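Local coordinates for PA14 domain-containing protein (Clostridium clariflavum, PDB 6QDI) that probably senses plant-biomass polysaccharides outside the cell through tandem calcium-binding PA14 domains, as part of a membrane-bound RsgI-type anti-sigma factor, at residues I106-F111 with V119-S124; G51-L56 with S131-E136; F63-S66 with R72-I75; F216-S219 with S225-I228; G204-P209 with L275-P280. One frame throughout, in Å; residues are numbered along the deposited sequence. Where two conformers were deposited one is given.

In the fold
The five contacts fall into two groups, one in each of the tandem PA14 domains. Contacts 1, 2 and 3 belong to the first domain. Contacts 1 and 3 share one stretch of core, their centres about 4 Å apart, while contact 2 lies about 11 Å from the centre of contact 1. Contacts 4 and 5 occupy the second domain, with centres about 11 Å apart; contact 4 repeats the strand pair of contact 3 across about 39 Å between centres. Calcium is nearest at contact 1, about 6 Å from the side chain of Tyr-110. In contacts 3 and 4 the side chains of Ile-65 and Val-218 are each about 13 Å from one.

Contact 1 (I106-F111 with V119-S124); sequences IKLEYF and VKLEWS
Strands 106-111 and 119-124 run nearly antiparallel, at 154°, yet their axes come no closer than 9.6 Å, far too wide for backbone pairing. They belong to different sheets and meet through side chains alone. The separation is smaller toward the turn between them, where the CA atoms of Tyr-110 and Val-119 are 7.6 Å apart. There Val-119 lies against one face of the Tyr-110 ring. Its CG1 makes a CH-pi contact, 4.2 Å from the ring centroid and 20° off the normal, and its CB sits 3.7 Å from Tyr-110 CD1, so the overlap is displaced toward the CD1 side of the ring. A chi1 of 58° sets Val-119 CG1 between the backbone N and the carbonyl carbon, and this methyl covers the face. Farther along, Leu-108 spreads its two methyls over successive residues: CD2 reaches Val-119 CG2 at 4.3 Å, while CD1 turns to Leu-121 CD2. Leu-121 CD2 also meets Ile-106 CD1, tip to tip, at 4.0 Å. The phenol end of Tyr-110 is held elsewhere, by a hydrogen bond from its OH to the backbone O of Asp-68, itself a calcium-binding residue. The ring is therefore packed against Val-119 while its hydroxyl is tied to a residue of the calcium site, with the ion about 6 Å from the side chain. Two consecutive strands that face each other from separate sheets form a beta-arch, here linking the two sheets of the PA14 beta-sandwich. The connection between the segments carries the calcium-binding residues Asn-112, Thr-114 and Asn-116.

Contact 2 (G51-L56 with S131-E136); sequences GKIRPL and SIVPTE
The guanidinium group of Arg-54 approaches the backbone carbonyl of Glu-136, with NH2 2.9 Å from the carbonyl O. The oxygen comes in obliquely to the guanidinium plane, while at the edge of the group, in its plane, lies CD1 of Leu-56 from the same segment. An extended start to the side chain, with CG anti to the backbone N (chi1 175°), is followed by a bend at chi3 of 64° that brings the head round to this carbonyl. The approach is provisional to the extent that two conformers of Arg-54 were deposited. In the one described, NE donates a hydrogen bond to the OH of Tyr-139, so the group is tied to strand 138-140, beside residues 51-53.

Deeper in, the contact is purely apolar. Ile-53 CD1 meets Val-133 CG1 at 3.8 Å, the two side chains crossing at about a right angle. In each, a branch anti to the backbone N makes the touch: CG1 carries the methyl of Ile-53 outward, and Val-133 presents CG1 directly. Behind them Trp-123 packs on both Ile-53 and Val-133, and Phe-63 on Ile-53, so this pair belongs to the sandwich core.

The contact joins the end of strand 44-53 to the segment leading into the 3-10 turn at Thr-135 and Glu-136, with an oily inner part and a polar outer one. The Glu-136 carboxylate is not in contact with the arginine: OE2 lies 6.3 Å from Arg-54 NH2. Any attraction between these charges is therefore likely to be modest, and the arginine closely approaches the main-chain oxygen instead.

Contact 3 (F63-S66 with R72-I75); sequences FYIS and RLWI
Leu-73 is the first residue of 72-75 to meet the facing strand, and it settles between Phe-63 and Ile-65. Its CD2 comes within 3.8 Å of Phe-63 CB, the two side chains crossing at about a right angle, and on the other side its CB lies 3.9 Å from Ile-65 CD1. The CD2 methyl is near Ile-65 as well, 4.1 Å from that same CD1. Ile-65 reaches over because its CG1 lies beside the backbone N and the chain then runs straight on to CD1 (chi2 -175°). The next residue, Trp-74, turns to the other surface of its sheet, where it has a cation-pi contact with Lys-107. Ile-75 returns to the interior and spreads across one face of the Phe-63 ring. Its CG1 makes a CH-pi contact, 4.1 Å from the centroid and 15° off the normal, and CD1 continues over the same face toward the CZ-CE2 side, 4.0 Å from Phe-63 CZ. Each of the four touching side chains is buried.

No backbone bond links the strands: they run at 161° with axes 9.7 Å apart, one in each sheet of the PA14 sandwich, and the chain passes between them as a beta-arch through the calcium-binding residues Asp-68 and Asn-69. Strand 71-75 is flanked in its sheet by strands 78-83 and 104-113. Strand 59-68 lies between strands 93-98 and 117-125, and Ile-96 of the former packs on both Phe-63 and Ile-75.

Contact 4 (F216-S219 with S225-I228); sequences FYVS and SLWI
Leu-226 makes the central touches of this contact, with its CD2 methyl set between two residues of the facing strand. That methyl lies 4.1 Å from Val-218 CG2 and 4.2 Å from Phe-216 CB. The leucine extends from its strand with CG anti to the backbone N (chi1 -178°), while Val-218 offers the branch that sits beside its own backbone N. Farther along, Ile-228 faces the Phe-216 ring: its CD1 stands over one face, 4.5 Å from CE2. This is a looser approach than its counterpart in the first domain makes.

The next shell fixes the aromatic ring. Phe-216 CE1 packs against both Ile-206 CD1 and Trp-277 CE3, so the ring is packed by residues of two further strands besides Ile-228. Val-218 is backed by Ile-273 and Leu-275, and Leu-226 by Val-260 and Leu-262. Backbone bonds from Phe-216 to Thr-247 and from Tyr-217 to Glu-276 hold the first strand between its neighbours.

The two segments run at 158° to each other, with axes 8.9 Å apart and no hydrogen bond between them; they form a beta-arch across the sandwich of the second PA14 domain, turning at the calcium-binding residues Asp-221 and Asp-222. Strand 212-220 is paired with strands 242-252 and 271-279, whereas strand 223-228 lies in the opposing sheet between strands 231-240 and 257-266.

Contact 5 (G204-P209 with L275-P280); sequences GFIQVP and LEWEGP
Ile-206 and Trp-277 pass alongside one another, pointing opposite ways, where the two sheets of the second PA14 beta-sandwich face one another. The isoleucine divides at CB. Its CG2 branch, anti to the backbone N, runs to the indole and touches the six-membered ring at CZ3, 3.7 Å away, and more distantly at CH2, 4.1 Å away; the methyl meets the ring obliquely. Its other branch leads through CG1 to CD1, which ends 4.5 Å from Leu-275 CD2, two residues earlier on the tryptophan's strand. One side chain therefore bridges successive inward-facing residues of strand 271-279.

Trp-277 can meet this side chain because its CG lies between the backbone N and the carbonyl carbon (chi1 59°), which stands the indole up from its strand toward residues 204-209. Val-287 and Pro-288 from a loop also touch the indole, and it meets the ring of Tyr-214 with the planes at about 45°. No hydrogen bond crosses between the segments.

This packing joins the end of strand 198-207, together with the turn that follows it, to the opposite sheet. It resembles the first domain, where Ile-53 touches Trp-123. The turn contributes Pro-209, whose pyrrolidine ring and the indole approach from opposite directions. Its CG is 4.0 Å from Trp-277 CH2, and its CD approaches that same ring carbon more closely still, at 3.5 Å.

Contact 1 (I106-F111 with V119-S124)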
# COMPACT_ATOMS: atom_id res chain seq x y z
N ILE A 106 -18.68 -9.94 -1.09
CA ILE A 106 -18.28 -8.88 -2.00
C ILE A 106 -16.87 -8.48 -1.57
O ILE A 106 -16.59 -8.28 -0.38
CB ILE A 106 -19.26 -7.67 -2.04
CG1 ILE A 106 -18.72 -6.57 -2.94
CG2 ILE A 106 -19.58 -7.16 -0.65
CD1 ILE A 106 -19.77 -5.54 -3.29
N LYS A 107 -16.00 -8.31 -2.57
CA LYS A 107 -14.65 -7.76 -2.38
C LYS A 107 -14.37 -6.83 -3.52
O LYS A 107 -14.57 -7.21 -4.69
CB LYS A 107 -13.61 -8.89 -2.32
CG LYS A 107 -12.19 -8.38 -2.20
CD LYS A 107 -11.16 -9.47 -1.94
CE LYS A 107 -11.13 -10.57 -2.95
NZ LYS A 107 -10.06 -11.56 -2.64
N LEU A 108 -13.93 -5.62 -3.24
CA LEU A 108 -13.61 -4.65 -4.27
C LEU A 108 -12.23 -4.10 -3.90
O LEU A 108 -12.07 -3.52 -2.83
CB LEU A 108 -14.65 -3.55 -4.35
CG LEU A 108 -14.60 -2.64 -5.60
CD1 LEU A 108 -15.92 -1.89 -5.77
CD2 LEU A 108 -13.50 -1.62 -5.63
N GLU A 109 -11.27 -4.27 -4.82
CA GLU A 109 -9.94 -3.71 -4.67
C GLU A 109 -9.76 -2.56 -5.65
O GLU A 109 -10.26 -2.61 -6.78
CB GLU A 109 -8.90 -4.80 -4.89
CG GLU A 109 -8.88 -5.81 -3.76
CD GLU A 109 -8.02 -7.03 -3.96
OE1 GLU A 109 -7.41 -7.19 -5.03
OE2 GLU A 109 -7.90 -7.80 -2.98
N TYR A 110 -9.04 -1.53 -5.22
CA TYR A 110 -8.94 -0.28 -5.96
C TYR A 110 -7.55 0.32 -5.76
O TYR A 110 -6.99 0.22 -4.66
CB TYR A 110 -10.01 0.69 -5.38
CG TYR A 110 -9.73 2.13 -5.74
CD1 TYR A 110 -10.06 2.65 -6.98
CD2 TYR A 110 -9.00 2.94 -4.88
CE1 TYR A 110 -9.69 3.94 -7.34
CE2 TYR A 110 -8.58 4.21 -5.24
CZ TYR A 110 -8.92 4.70 -6.48
OH TYR A 110 -8.51 5.96 -6.82
N PHE A 111 -7.03 1.02 -6.78
CA PHE A 111 -5.85 1.84 -6.58
C PHE A 111 -5.89 3.15 -7.31
O PHE A 111 -6.47 3.25 -8.40
CB PHE A 111 -4.53 1.08 -6.88
CG PHE A 111 -4.21 0.85 -8.35
CD1 PHE A 111 -3.50 1.79 -9.09
CD2 PHE A 111 -4.59 -0.31 -8.99
CE1 PHE A 111 -3.17 1.57 -10.41
CE2 PHE A 111 -4.24 -0.54 -10.31
CZ PHE A 111 -3.55 0.39 -11.04
N VAL A 119 -13.82 6.17 -7.38
CA VAL A 119 -14.36 4.85 -7.57
C VAL A 119 -15.82 4.88 -7.12
O VAL A 119 -16.15 5.34 -6.02
CB VAL A 119 -13.54 3.76 -6.88
CG1 VAL A 119 -13.38 3.94 -5.39
CG2 VAL A 119 -14.10 2.38 -7.18
N LYS A 120 -16.70 4.38 -7.97
CA LYS A 120 -18.13 4.37 -7.71
C LYS A 120 -18.71 3.05 -8.17
O LYS A 120 -18.51 2.67 -9.33
CB LYS A 120 -18.81 5.52 -8.50
CG LYS A 120 -20.28 5.75 -8.28
CD LYS A 120 -20.73 7.04 -8.98
CE LYS A 120 -22.21 7.16 -9.30
NZ LYS A 120 -22.50 8.57 -9.63
N LEU A 121 -19.44 2.37 -7.27
CA LEU A 121 -20.10 1.07 -7.56
C LEU A 121 -21.62 1.23 -7.62
O LEU A 121 -22.25 1.60 -6.61
CB LEU A 121 -19.74 0.05 -6.48
CG LEU A 121 -20.36 -1.33 -6.67
CD1 LEU A 121 -19.79 -2.03 -7.88
CD2 LEU A 121 -20.19 -2.11 -5.38
N GLU A 122 -22.15 0.92 -8.79
CA GLU A 122 -23.60 0.93 -9.04
C GLU A 122 -24.05 -0.46 -9.38
O GLU A 122 -23.26 -1.35 -9.76
CB GLU A 122 -23.95 1.89 -10.20
CG GLU A 122 -23.63 3.34 -9.92
CD GLU A 122 -23.76 4.14 -11.18
OE1 GLU A 122 -22.77 4.22 -11.92
OE2 GLU A 122 -24.89 4.56 -11.51
N TRP A 123 -25.37 -0.66 -9.31
CA TRP A 123 -26.00 -1.90 -9.78
C TRP A 123 -27.31 -1.59 -10.50
O TRP A 123 -27.89 -0.52 -10.36
CB TRP A 123 -26.19 -2.95 -8.66
CG TRP A 123 -27.12 -2.60 -7.54
CD1 TRP A 123 -27.87 -1.46 -7.36
CD2 TRP A 123 -27.45 -3.46 -6.46
NE1 TRP A 123 -28.59 -1.55 -6.20
CE2 TRP A 123 -28.35 -2.78 -5.62
CE3 TRP A 123 -27.02 -4.73 -6.09
CZ2 TRP A 123 -28.84 -3.35 -4.45
CZ3 TRP A 123 -27.51 -5.29 -4.93
CH2 TRP A 123 -28.39 -4.60 -4.12
N SER A 124 -27.75 -2.55 -11.31
CA SER A 124 -29.10 -2.55 -11.87
C SER A 124 -29.53 -4.02 -12.06
O SER A 124 -28.72 -4.96 -12.10
CB SER A 124 -29.16 -1.81 -13.19
OG SER A 124 -28.50 -2.50 -14.22

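Contact 2 (G51-L56 with S131-E136)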
# COMPACT_ATOMS: atom_id res chain seq x y z
N GLY A 51 -17.07 -7.42 2.63
CA GLY A 51 -18.25 -7.66 3.43
C GLY A 51 -19.21 -8.51 2.64
O GLY A 51 -18.81 -9.38 1.85
N LYS A 52 -20.50 -8.26 2.86
CA LYS A 52 -21.58 -8.99 2.18
C LYS A 52 -22.51 -8.03 1.48
O LYS A 52 -22.63 -6.87 1.91
CB LYS A 52 -22.38 -9.81 3.16
CG LYS A 52 -21.58 -10.73 4.03
CD LYS A 52 -21.12 -11.96 3.31
CE LYS A 52 -20.70 -13.04 4.35
NZ LYS A 52 -20.23 -14.27 3.69
N ILE A 53 -23.13 -8.53 0.43
CA ILE A 53 -24.14 -7.80 -0.34
C ILE A 53 -25.41 -8.63 -0.42
O ILE A 53 -25.34 -9.84 -0.60
CB ILE A 53 -23.61 -7.39 -1.74
CG1 ILE A 53 -24.61 -6.51 -2.48
CG2 ILE A 53 -23.25 -8.59 -2.56
CD1 ILE A 53 -24.02 -5.88 -3.73
N ARG A 54 -26.55 -7.94 -0.26
CA ARG A 54 -27.88 -8.58 -0.22
C ARG A 54 -28.76 -7.99 -1.32
O ARG A 54 -29.30 -6.91 -1.13
CB ARG A 54 -28.56 -8.34 1.13
CG ARG A 54 -29.99 -8.87 1.19
CD ARG A 54 -30.61 -8.64 2.56
NE ARG A 54 -30.76 -7.23 2.89
CZ ARG A 54 -31.29 -6.30 2.10
NH1 ARG A 54 -31.63 -6.58 0.83
NH2 ARG A 54 -31.40 -5.06 2.55
N PRO A 55 -28.95 -8.70 -2.44
CA PRO A 55 -29.87 -8.19 -3.45
C PRO A 55 -31.32 -8.39 -3.04
O PRO A 55 -31.63 -9.31 -2.29
CB PRO A 55 -29.58 -9.05 -4.67
CG PRO A 55 -29.10 -10.34 -4.07
CD PRO A 55 -28.34 -9.97 -2.84
N LEU A 56 -32.18 -7.55 -3.58
CA LEU A 56 -33.59 -7.62 -3.27
C LEU A 56 -34.32 -8.64 -4.16
O LEU A 56 -35.40 -9.08 -3.78
CB LEU A 56 -34.27 -6.24 -3.43
CG LEU A 56 -34.18 -5.26 -2.27
CD1 LEU A 56 -32.76 -4.89 -1.95
CD2 LEU A 56 -35.01 -4.01 -2.53
N SER A 131 -28.47 2.45 -9.83
CA SER A 131 -28.22 3.27 -8.66
C SER A 131 -26.91 2.86 -8.02
O SER A 131 -26.46 1.73 -8.19
CB SER A 131 -29.34 3.08 -7.62
OG SER A 131 -29.42 1.74 -7.17
N ILE A 132 -26.34 3.74 -7.21
CA ILE A 132 -25.28 3.37 -6.30
C ILE A 132 -25.80 2.20 -5.47
O ILE A 132 -26.92 2.19 -4.98
CB ILE A 132 -24.89 4.57 -5.41
CG1 ILE A 132 -24.22 5.64 -6.27
CG2 ILE A 132 -23.97 4.12 -4.26
CD1 ILE A 132 -22.86 5.22 -6.76
N VAL A 133 -24.95 1.19 -5.24
CA VAL A 133 -25.36 0.08 -4.38
C VAL A 133 -25.56 0.66 -2.98
O VAL A 133 -24.64 1.26 -2.43
CB VAL A 133 -24.34 -1.06 -4.35
CG1 VAL A 133 -24.88 -2.14 -3.43
CG2 VAL A 133 -24.13 -1.63 -5.73
N PRO A 134 -26.78 0.55 -2.43
CA PRO A 134 -27.09 1.33 -1.22
C PRO A 134 -26.64 0.69 0.08
O PRO A 134 -26.47 -0.55 0.17
CB PRO A 134 -28.60 1.42 -1.25
CG PRO A 134 -29.03 0.17 -1.94
CD PRO A 134 -27.98 -0.11 -2.99
N THR A 135 -26.49 1.51 1.10
CA THR A 135 -25.93 1.05 2.35
C THR A 135 -26.73 -0.07 3.00
O THR A 135 -26.14 -0.98 3.62
CB THR A 135 -25.70 2.24 3.31
OG1 THR A 135 -24.77 1.89 4.35
CG2 THR A 135 -27.00 2.75 3.94
N GLU A 136 -28.04 -0.07 2.83
CA GLU A 136 -28.85 -1.06 3.52
C GLU A 136 -28.68 -2.45 2.92
O GLU A 136 -29.17 -3.44 3.52
CB GLU A 136 -30.32 -0.67 3.58
CG GLU A 136 -30.99 -0.56 2.25
CD GLU A 136 -30.87 0.78 1.52
OE1 GLU A 136 -30.12 1.70 1.96
OE2 GLU A 136 -31.58 0.88 0.48

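Contact 3 (F63-S66 with R72-I75)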
# COMPACT_ATOMS: atom_id res chain seq x y z
N PHE A 63 -23.32 -4.95 -12.42
CA PHE A 63 -22.54 -4.04 -11.60
C PHE A 63 -21.74 -3.12 -12.50
O PHE A 63 -21.17 -3.61 -13.50
CB PHE A 63 -21.61 -4.82 -10.64
CG PHE A 63 -22.40 -5.55 -9.57
CD1 PHE A 63 -22.91 -6.83 -9.79
CD2 PHE A 63 -22.69 -4.94 -8.38
CE1 PHE A 63 -23.70 -7.45 -8.84
CE2 PHE A 63 -23.44 -5.56 -7.43
CZ PHE A 63 -23.94 -6.82 -7.64
N TYR A 64 -21.75 -1.84 -12.18
CA TYR A 64 -21.07 -0.83 -12.96
C TYR A 64 -20.00 -0.20 -12.08
O TYR A 64 -20.29 0.19 -10.94
CB TYR A 64 -22.01 0.29 -13.41
CG TYR A 64 -23.28 -0.17 -14.07
CD1 TYR A 64 -24.36 -0.62 -13.33
CD2 TYR A 64 -23.43 -0.12 -15.45
CE1 TYR A 64 -25.56 -1.00 -13.92
CE2 TYR A 64 -24.63 -0.50 -16.06
CZ TYR A 64 -25.65 -0.98 -15.30
OH TYR A 64 -26.82 -1.35 -15.94
N ILE A 65 -18.81 -0.03 -12.63
CA ILE A 65 -17.75 0.68 -11.98
C ILE A 65 -17.28 1.85 -12.83
O ILE A 65 -17.04 1.71 -14.02
CB ILE A 65 -16.61 -0.28 -11.61
CG1 ILE A 65 -17.09 -1.18 -10.44
CG2 ILE A 65 -15.40 0.49 -11.13
CD1 ILE A 65 -16.16 -2.13 -9.78
N SER A 66 -17.14 3.00 -12.17
CA SER A 66 -16.38 4.15 -12.66
C SER A 66 -15.11 4.20 -11.83
O SER A 66 -15.20 4.11 -10.60
CB SER A 66 -17.21 5.43 -12.46
OG SER A 66 -18.49 5.34 -13.04
N ARG A 72 -10.67 -4.28 -9.14
CA ARG A 72 -11.14 -5.65 -9.28
C ARG A 72 -12.36 -5.79 -8.39
O ARG A 72 -12.34 -5.40 -7.24
CB ARG A 72 -10.07 -6.68 -8.87
CG ARG A 72 -8.91 -6.78 -9.88
CD ARG A 72 -8.08 -8.01 -9.75
NE ARG A 72 -7.05 -8.13 -10.80
CZ ARG A 72 -5.73 -7.97 -10.63
NH1 ARG A 72 -5.23 -7.57 -9.42
NH2 ARG A 72 -4.90 -8.15 -11.68
N LEU A 73 -13.42 -6.42 -8.94
CA LEU A 73 -14.67 -6.67 -8.20
C LEU A 73 -15.03 -8.14 -8.22
O LEU A 73 -15.18 -8.68 -9.31
CB LEU A 73 -15.82 -5.88 -8.76
CG LEU A 73 -17.21 -6.13 -8.11
CD1 LEU A 73 -17.26 -5.63 -6.69
CD2 LEU A 73 -18.30 -5.48 -8.94
N TRP A 74 -15.16 -8.72 -7.04
CA TRP A 74 -15.65 -10.08 -6.87
C TRP A 74 -17.02 -10.01 -6.20
O TRP A 74 -17.18 -9.37 -5.16
CB TRP A 74 -14.73 -10.94 -5.97
CG TRP A 74 -13.35 -11.27 -6.40
CD1 TRP A 74 -12.92 -12.48 -6.87
CD2 TRP A 74 -12.18 -10.45 -6.33
NE1 TRP A 74 -11.58 -12.46 -7.09
CE2 TRP A 74 -11.10 -11.23 -6.81
CE3 TRP A 74 -11.94 -9.13 -5.95
CZ2 TRP A 74 -9.80 -10.74 -6.84
CZ3 TRP A 74 -10.63 -8.64 -6.00
CH2 TRP A 74 -9.58 -9.45 -6.42
N ILE A 75 -17.99 -10.73 -6.78
CA ILE A 75 -19.31 -10.92 -6.17
C ILE A 75 -19.49 -12.42 -6.07
O ILE A 75 -19.26 -13.12 -7.04
CB ILE A 75 -20.45 -10.30 -7.02
CG1 ILE A 75 -20.28 -8.79 -7.22
CG2 ILE A 75 -21.80 -10.65 -6.38
CD1 ILE A 75 -20.47 -7.97 -5.98

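Contact 4 (F216-S219 with S225-I228)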
# COMPACT_ATOMS: atom_id res chain seq x y z
N PHE A 216 19.08 -9.07 6.19
CA PHE A 216 18.29 -7.94 5.67
C PHE A 216 18.11 -8.08 4.17
O PHE A 216 19.05 -8.45 3.44
CB PHE A 216 18.98 -6.62 5.99
CG PHE A 216 19.11 -6.38 7.44
CD1 PHE A 216 18.07 -5.78 8.13
CD2 PHE A 216 20.24 -6.69 8.13
CE1 PHE A 216 18.15 -5.52 9.49
CE2 PHE A 216 20.33 -6.46 9.49
CZ PHE A 216 19.27 -5.89 10.18
N TYR A 217 16.90 -7.77 3.72
CA TYR A 217 16.53 -7.81 2.30
C TYR A 217 16.10 -6.42 1.89
O TYR A 217 15.25 -5.80 2.54
CB TYR A 217 15.38 -8.76 2.06
CG TYR A 217 15.64 -10.21 2.42
CD1 TYR A 217 15.55 -10.70 3.70
CD2 TYR A 217 16.01 -11.10 1.42
CE1 TYR A 217 15.82 -12.05 3.97
CE2 TYR A 217 16.26 -12.43 1.70
CZ TYR A 217 16.16 -12.88 2.98
OH TYR A 217 16.41 -14.20 3.31
N VAL A 218 16.62 -5.96 0.77
CA VAL A 218 16.17 -4.70 0.18
C VAL A 218 15.62 -5.02 -1.20
O VAL A 218 16.35 -5.52 -2.08
CB VAL A 218 17.31 -3.69 0.07
CG1 VAL A 218 16.86 -2.42 -0.61
CG2 VAL A 218 17.82 -3.36 1.45
N SER A 219 14.34 -4.75 -1.40
CA SER A 219 13.70 -4.90 -2.72
C SER A 219 13.50 -3.50 -3.28
O SER A 219 13.00 -2.65 -2.59
CB SER A 219 12.37 -5.59 -2.56
OG SER A 219 12.51 -6.86 -1.98
N SER A 225 21.20 1.36 -2.01
CA SER A 225 22.39 0.98 -1.28
C SER A 225 22.08 0.91 0.20
O SER A 225 21.36 1.76 0.72
CB SER A 225 23.55 1.94 -1.53
OG SER A 225 24.02 1.79 -2.89
N LEU A 226 22.62 -0.11 0.85
CA LEU A 226 22.41 -0.29 2.27
C LEU A 226 23.72 -0.35 3.04
O LEU A 226 24.57 -1.22 2.78
CB LEU A 226 21.66 -1.60 2.56
CG LEU A 226 21.34 -1.86 4.03
CD1 LEU A 226 20.27 -0.90 4.56
CD2 LEU A 226 20.85 -3.29 4.21
N TRP A 227 23.84 0.56 3.99
CA TRP A 227 24.97 0.63 4.94
C TRP A 227 24.47 0.16 6.30
O TRP A 227 23.47 0.64 6.82
CB TRP A 227 25.45 2.08 5.08
CG TRP A 227 26.02 2.65 3.84
CD1 TRP A 227 25.36 3.16 2.76
CD2 TRP A 227 27.43 2.77 3.53
NE1 TRP A 227 26.26 3.62 1.82
CE2 TRP A 227 27.53 3.40 2.26
CE3 TRP A 227 28.61 2.45 4.21
CZ2 TRP A 227 28.77 3.67 1.66
CZ3 TRP A 227 29.83 2.74 3.62
CH2 TRP A 227 29.90 3.35 2.36
N ILE A 228 25.19 -0.80 6.88
CA ILE A 228 24.89 -1.37 8.19
C ILE A 228 26.18 -1.21 9.00
O ILE A 228 27.23 -1.75 8.62
CB ILE A 228 24.51 -2.88 8.03
CG1 ILE A 228 23.17 -3.04 7.33
CG2 ILE A 228 24.59 -3.60 9.33
CD1 ILE A 228 21.97 -2.52 8.07

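Contact 5 (G204-P209 with L275-P280)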
# COMPACT_ATOMS: atom_id res chain seq x y z
N GLY A 204 19.17 6.18 10.63
CA GLY A 204 18.86 5.97 12.04
C GLY A 204 19.46 4.68 12.50
O GLY A 204 20.61 4.35 12.14
N PHE A 205 18.70 3.97 13.33
CA PHE A 205 19.19 2.75 13.99
C PHE A 205 18.09 1.72 13.99
O PHE A 205 16.93 2.06 14.17
CB PHE A 205 19.65 3.03 15.43
CG PHE A 205 20.89 3.88 15.48
CD1 PHE A 205 20.79 5.27 15.35
CD2 PHE A 205 22.14 3.34 15.57
CE1 PHE A 205 21.91 6.07 15.33
CE2 PHE A 205 23.27 4.15 15.58
CZ PHE A 205 23.14 5.50 15.42
N ILE A 206 18.49 0.46 13.82
CA ILE A 206 17.62 -0.68 14.05
C ILE A 206 18.03 -1.28 15.39
O ILE A 206 19.20 -1.61 15.58
CB ILE A 206 17.78 -1.71 12.92
CG1 ILE A 206 17.51 -1.09 11.55
CG2 ILE A 206 16.86 -2.92 13.17
CD1 ILE A 206 17.92 -1.92 10.37
N GLN A 207 17.08 -1.38 16.32
CA GLN A 207 17.39 -1.99 17.60
C GLN A 207 16.86 -3.40 17.60
O GLN A 207 15.66 -3.63 17.39
CB GLN A 207 16.88 -1.14 18.77
CG GLN A 207 17.52 -1.62 20.09
CD GLN A 207 17.54 -0.55 21.18
OE1 GLN A 207 16.73 0.38 21.15
NE2 GLN A 207 18.49 -0.65 22.10
N VAL A 208 17.74 -4.34 17.86
CA VAL A 208 17.51 -5.75 17.62
C VAL A 208 16.63 -6.34 18.72
O VAL A 208 16.89 -6.16 19.89
CB VAL A 208 18.85 -6.48 17.55
CG1 VAL A 208 18.70 -7.99 17.50
CG2 VAL A 208 19.65 -5.95 16.37
N PRO A 209 15.56 -7.08 18.35
CA PRO A 209 14.64 -7.55 19.39
C PRO A 209 15.07 -8.82 20.11
O PRO A 209 14.71 -8.99 21.27
CB PRO A 209 13.35 -7.80 18.62
CG PRO A 209 13.80 -8.08 17.20
CD PRO A 209 14.97 -7.17 17.00
N LEU A 275 12.37 -2.47 2.99
CA LEU A 275 13.42 -3.00 3.89
C LEU A 275 12.78 -4.09 4.75
O LEU A 275 11.90 -3.81 5.57
CB LEU A 275 14.03 -1.90 4.76
CG LEU A 275 15.09 -2.38 5.74
CD1 LEU A 275 16.33 -2.91 5.05
CD2 LEU A 275 15.47 -1.27 6.71
N GLU A 276 13.26 -5.32 4.55
CA GLU A 276 12.77 -6.49 5.27
C GLU A 276 13.90 -7.17 6.02
O GLU A 276 15.09 -6.92 5.75
CB GLU A 276 12.15 -7.48 4.29
CG GLU A 276 10.89 -6.99 3.56
CD GLU A 276 10.39 -8.04 2.58
OE1 GLU A 276 11.17 -8.40 1.68
OE2 GLU A 276 9.30 -8.61 2.80
N TRP A 277 13.51 -8.05 6.93
CA TRP A 277 14.46 -8.92 7.59
C TRP A 277 13.88 -10.27 7.83
O TRP A 277 12.68 -10.47 7.82
CB TRP A 277 15.00 -8.34 8.90
CG TRP A 277 14.03 -8.02 9.98
CD1 TRP A 277 12.69 -8.20 10.03
CD2 TRP A 277 14.38 -7.40 11.24
NE1 TRP A 277 12.19 -7.74 11.21
CE2 TRP A 277 13.22 -7.25 11.96
CE3 TRP A 277 15.59 -6.94 11.79
CZ2 TRP A 277 13.21 -6.62 13.22
CZ3 TRP A 277 15.58 -6.34 13.03
CH2 TRP A 277 14.41 -6.18 13.71
N GLU A 278 14.78 -11.21 8.10
CA GLU A 278 14.45 -12.51 8.69
C GLU A 278 15.36 -12.68 9.86
O GLU A 278 16.50 -12.25 9.84
CB GLU A 278 14.54 -13.61 7.66
CG GLU A 278 15.63 -14.60 7.71
CD GLU A 278 15.45 -15.56 6.56
OE1 GLU A 278 14.97 -16.68 6.75
OE2 GLU A 278 15.72 -15.12 5.46
N GLY A 279 14.87 -13.34 10.91
CA GLY A 279 15.65 -13.50 12.13
C GLY A 279 15.02 -14.53 13.01
O GLY A 279 14.07 -15.24 12.61
N PRO A 280 15.49 -14.64 14.25
CA PRO A 280 14.97 -15.65 15.16
C PRO A 280 13.49 -15.40 15.49
O PRO A 280 13.14 -14.37 16.05
CB PRO A 280 15.85 -15.50 16.40
CG PRO A 280 16.59 -14.25 16.23
CD PRO A 280 16.57 -13.83 14.85